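PDB 3KGL: cruciferin from Brassica napus, which probably serves as a seed storage protein, an 11S globulin that acts as a nutrient reservoir. Local coordinates for residues K65-V79 / Q144-T157. Numbering follows the deposited sequence.
Sequences KLSFVAKGEGLMGRV and QKVEHIRTGDTIAT
Glu147 OE1 sits over one face of the Arg78 guanidinium, 2.9 Å above its plane and displaced toward the rim. Guanidinium and carboxylate planes are 73° apart; the salt bridge runs from Arg78 NH2 to Glu147 OE1 at 3.2 Å, the bond from NH1 to OE2 is weak, and Thr288 also hydrogen-bonds to Glu147 OE2. The His148 imidazole receives Glu73 OE1 and Leu75 CD2 at its edge, near its plane, whereas Thr154 OG1 lies at the edge of the Phe68 ring, 3.6 Å from Phe68 CD1.

Met76 and Ile155 reach toward each other tip to tip, Met76 CE lying 3.6 Å from Ile155 CG1. The Met76 side chain, CG anti to the backbone N (chi1 159°) and bent at chi3, bridges strands 73-79 and 153-157, whose axes come no nearer than 9.9 Å. Val69 CG1 meets Ile149 CD1.

Strands 65-71 and 153-157 run antiparallel at 160°, with Ser67 and Ile155 a hydrogen-bonded pair; Gly74 and Ile149 form another between strands 73-79 and 146-150. Where the chain turns, Thr151 OG1 donates in plane to a lone pair of Gly72 O, and Asp153 OD2 accepts Arg150 N at 2.7 Å, bracing the type II turn 150-153. Both segments pass from one sheet to the other, antiparallel throughout, as in the cupin jelly-roll barrel.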
# COMPACT_ATOMS: atom_id res chain seq x y z
N LYS A 65 8.67 -11.93 6.60
CA LYS A 65 9.34 -13.18 6.36
C LYS A 65 8.45 -14.25 6.94
O LYS A 65 8.00 -14.15 8.08
CB LYS A 65 10.69 -13.18 7.09
CG LYS A 65 11.75 -14.09 6.48
CD LYS A 65 13.11 -13.97 7.18
CE LYS A 65 13.33 -15.07 8.22
NZ LYS A 65 14.72 -15.67 8.17
N LEU A 66 8.17 -15.27 6.15
CA LEU A 66 7.43 -16.41 6.64
C LEU A 66 8.26 -17.64 6.31
O LEU A 66 8.51 -17.94 5.15
CB LEU A 66 6.05 -16.48 5.98
CG LEU A 66 4.85 -16.84 6.87
CD1 LEU A 66 3.62 -17.14 6.02
CD2 LEU A 66 5.16 -18.01 7.78
N SER A 67 8.73 -18.33 7.35
CA SER A 67 9.66 -19.43 7.15
C SER A 67 8.96 -20.76 7.39
O SER A 67 8.00 -20.82 8.16
CB SER A 67 10.87 -19.30 8.10
OG SER A 67 11.55 -18.05 7.97
N PHE A 68 9.44 -21.81 6.72
CA PHE A 68 8.97 -23.18 6.95
C PHE A 68 10.18 -24.09 7.09
O PHE A 68 11.17 -23.92 6.37
CB PHE A 68 8.09 -23.63 5.79
CG PHE A 68 7.48 -24.99 5.98
CD1 PHE A 68 6.30 -25.15 6.67
CD2 PHE A 68 8.08 -26.12 5.42
CE1 PHE A 68 5.74 -26.41 6.82
CE2 PHE A 68 7.53 -27.37 5.57
CZ PHE A 68 6.36 -27.52 6.27
N VAL A 69 10.13 -25.04 8.02
CA VAL A 69 11.21 -25.99 8.19
C VAL A 69 10.81 -27.25 7.44
O VAL A 69 9.82 -27.89 7.78
CB VAL A 69 11.47 -26.32 9.67
CG1 VAL A 69 12.10 -25.14 10.40
CG2 VAL A 69 10.18 -26.67 10.34
N ALA A 70 11.55 -27.57 6.39
CA ALA A 70 11.14 -28.61 5.45
C ALA A 70 11.77 -29.94 5.82
O ALA A 70 11.13 -30.98 5.72
CB ALA A 70 11.51 -28.23 4.05
N LYS A 71 13.04 -29.89 6.22
CA LYS A 71 13.78 -31.06 6.65
C LYS A 71 14.60 -30.70 7.87
O LYS A 71 15.33 -29.71 7.87
CB LYS A 71 14.74 -31.57 5.55
CG LYS A 71 14.27 -31.41 4.11
CD LYS A 71 14.98 -32.36 3.13
CE LYS A 71 14.27 -33.71 3.08
NZ LYS A 71 12.77 -33.59 3.16
N GLY A 72 14.49 -31.48 8.93
CA GLY A 72 15.46 -31.37 9.99
C GLY A 72 14.88 -30.86 11.28
O GLY A 72 13.67 -30.86 11.48
N GLU A 73 15.78 -30.42 12.16
CA GLU A 73 15.42 -30.06 13.51
C GLU A 73 16.53 -29.15 14.02
O GLU A 73 17.67 -29.27 13.58
CB GLU A 73 15.32 -31.33 14.37
CG GLU A 73 14.28 -31.30 15.49
CD GLU A 73 13.85 -32.70 15.93
OE1 GLU A 73 13.28 -32.84 17.04
OE2 GLU A 73 14.07 -33.67 15.16
N GLY A 74 16.20 -28.23 14.92
CA GLY A 74 17.22 -27.36 15.49
C GLY A 74 16.72 -26.28 16.44
O GLY A 74 15.63 -26.38 17.00
N LEU A 75 17.54 -25.25 16.62
CA LEU A 75 17.24 -24.15 17.52
C LEU A 75 17.01 -22.86 16.73
O LEU A 75 17.58 -22.68 15.65
CB LEU A 75 18.38 -23.97 18.54
CG LEU A 75 18.61 -25.18 19.44
CD1 LEU A 75 19.76 -24.97 20.40
CD2 LEU A 75 17.36 -25.48 20.22
N MET A 76 16.18 -21.97 17.26
CA MET A 76 15.99 -20.64 16.68
C MET A 76 15.92 -19.53 17.72
O MET A 76 15.40 -19.72 18.81
CB MET A 76 14.73 -20.58 15.83
CG MET A 76 14.24 -19.16 15.65
SD MET A 76 12.68 -19.09 14.79
CE MET A 76 11.61 -19.88 15.98
N GLY A 77 16.43 -18.37 17.35
CA GLY A 77 16.41 -17.22 18.22
C GLY A 77 15.89 -16.00 17.48
O GLY A 77 16.41 -15.61 16.43
N ARG A 78 14.84 -15.41 18.02
CA ARG A 78 14.30 -14.17 17.51
C ARG A 78 14.78 -13.13 18.51
O ARG A 78 15.03 -13.47 19.67
CB ARG A 78 12.77 -14.24 17.53
CG ARG A 78 12.04 -13.89 16.22
CD ARG A 78 10.72 -14.66 16.11
NE ARG A 78 10.13 -14.84 17.43
CZ ARG A 78 9.48 -15.93 17.83
NH1 ARG A 78 9.34 -16.96 17.00
NH2 ARG A 78 8.98 -16.00 19.06
N VAL A 79 14.92 -11.89 18.08
CA VAL A 79 15.24 -10.79 18.98
C VAL A 79 14.46 -9.57 18.55
O VAL A 79 14.73 -9.01 17.48
CB VAL A 79 16.73 -10.42 18.97
CG1 VAL A 79 16.98 -9.23 19.88
CG2 VAL A 79 17.58 -11.61 19.39
N GLN A 144 17.40 -13.60 24.92
CA GLN A 144 16.05 -13.87 24.43
C GLN A 144 15.73 -15.36 24.39
O GLN A 144 16.60 -16.21 24.54
CB GLN A 144 15.85 -13.24 23.05
CG GLN A 144 15.76 -11.71 23.05
CD GLN A 144 14.33 -11.19 22.94
OE1 GLN A 144 14.08 -9.99 23.07
NE2 GLN A 144 13.38 -12.10 22.68
N LYS A 145 14.45 -15.68 24.21
CA LYS A 145 14.01 -17.06 24.18
C LYS A 145 14.58 -17.80 22.98
O LYS A 145 14.41 -17.38 21.83
CB LYS A 145 12.48 -17.14 24.18
CG LYS A 145 11.92 -18.50 23.77
CD LYS A 145 10.43 -18.64 24.11
CE LYS A 145 10.20 -18.79 25.61
NZ LYS A 145 8.82 -19.26 25.93
N VAL A 146 15.28 -18.89 23.26
CA VAL A 146 15.74 -19.79 22.22
C VAL A 146 14.74 -20.93 22.09
O VAL A 146 14.63 -21.77 22.98
CB VAL A 146 17.11 -20.38 22.55
CG1 VAL A 146 17.43 -21.52 21.61
CG2 VAL A 146 18.16 -19.31 22.48
N GLU A 147 14.02 -20.95 20.98
CA GLU A 147 13.02 -21.97 20.71
C GLU A 147 13.65 -23.21 20.05
O GLU A 147 14.73 -23.12 19.47
CB GLU A 147 11.90 -21.39 19.83
CG GLU A 147 10.95 -20.45 20.57
CD GLU A 147 10.46 -19.29 19.70
OE1 GLU A 147 11.16 -18.26 19.62
OE2 GLU A 147 9.36 -19.41 19.10
N HIS A 148 12.98 -24.36 20.16
CA HIS A 148 13.35 -25.54 19.39
C HIS A 148 12.42 -25.62 18.19
O HIS A 148 11.23 -25.31 18.30
CB HIS A 148 13.25 -26.82 20.21
CG HIS A 148 13.73 -28.05 19.49
ND1 HIS A 148 12.86 -28.98 18.95
CD2 HIS A 148 14.98 -28.49 19.22
CE1 HIS A 148 13.56 -29.94 18.38
NE2 HIS A 148 14.85 -29.67 18.53
N ILE A 149 12.97 -26.03 17.06
CA ILE A 149 12.19 -26.17 15.84
C ILE A 149 12.37 -27.56 15.22
O ILE A 149 13.46 -28.14 15.27
CB ILE A 149 12.56 -25.10 14.80
CG1 ILE A 149 14.08 -25.07 14.59
CG2 ILE A 149 12.07 -23.74 15.24
CD1 ILE A 149 14.50 -24.18 13.46
N ARG A 150 11.28 -28.08 14.67
CA ARG A 150 11.27 -29.38 14.02
C ARG A 150 10.51 -29.23 12.72
O ARG A 150 9.85 -28.22 12.51
CB ARG A 150 10.56 -30.43 14.90
CG ARG A 150 9.26 -29.93 15.53
CD ARG A 150 8.18 -31.00 15.58
NE ARG A 150 6.98 -30.47 16.23
CZ ARG A 150 5.74 -30.89 15.99
NH1 ARG A 150 5.52 -31.87 15.12
NH2 ARG A 150 4.72 -30.31 16.63
N THR A 151 10.57 -30.25 11.87
CA THR A 151 9.92 -30.19 10.57
C THR A 151 8.43 -29.85 10.68
O THR A 151 7.71 -30.39 11.51
CB THR A 151 10.14 -31.49 9.78
OG1 THR A 151 11.52 -31.55 9.38
CG2 THR A 151 9.27 -31.53 8.55
N GLY A 152 7.99 -28.91 9.85
CA GLY A 152 6.60 -28.50 9.83
C GLY A 152 6.33 -27.20 10.56
O GLY A 152 5.27 -26.58 10.39
N ASP A 153 7.28 -26.77 11.39
CA ASP A 153 7.13 -25.50 12.07
C ASP A 153 7.03 -24.39 11.03
O ASP A 153 7.76 -24.38 10.04
CB ASP A 153 8.31 -25.22 13.02
CG ASP A 153 8.25 -26.04 14.30
OD1 ASP A 153 7.14 -26.43 14.73
OD2 ASP A 153 9.33 -26.27 14.89
N THR A 154 6.12 -23.45 11.26
CA THR A 154 5.99 -22.30 10.40
C THR A 154 6.24 -21.03 11.22
O THR A 154 5.50 -20.73 12.15
CB THR A 154 4.61 -22.27 9.75
OG1 THR A 154 4.30 -23.59 9.27
CG2 THR A 154 4.57 -21.28 8.59
N ILE A 155 7.31 -20.31 10.88
CA ILE A 155 7.76 -19.15 11.64
C ILE A 155 7.41 -17.82 10.96
O ILE A 155 7.51 -17.70 9.74
CB ILE A 155 9.29 -19.18 11.83
CG1 ILE A 155 9.68 -20.14 12.95
CG2 ILE A 155 9.83 -17.77 12.08
CD1 ILE A 155 10.08 -21.51 12.46
N ALA A 156 7.02 -16.82 11.76
CA ALA A 156 6.76 -15.47 11.23
C ALA A 156 7.71 -14.41 11.78
O ALA A 156 8.10 -14.44 12.95
CB ALA A 156 5.33 -15.07 11.47
N THR A 157 8.08 -13.47 10.91
CA THR A 157 9.05 -12.46 11.25
C THR A 157 8.67 -11.08 10.71
O THR A 157 8.48 -10.91 9.52
CB THR A 157 10.45 -12.86 10.75
OG1 THR A 157 11.19 -13.41 11.84
CG2 THR A 157 11.20 -11.65 10.20
O HOH W 1 11.59 -33.18 12.89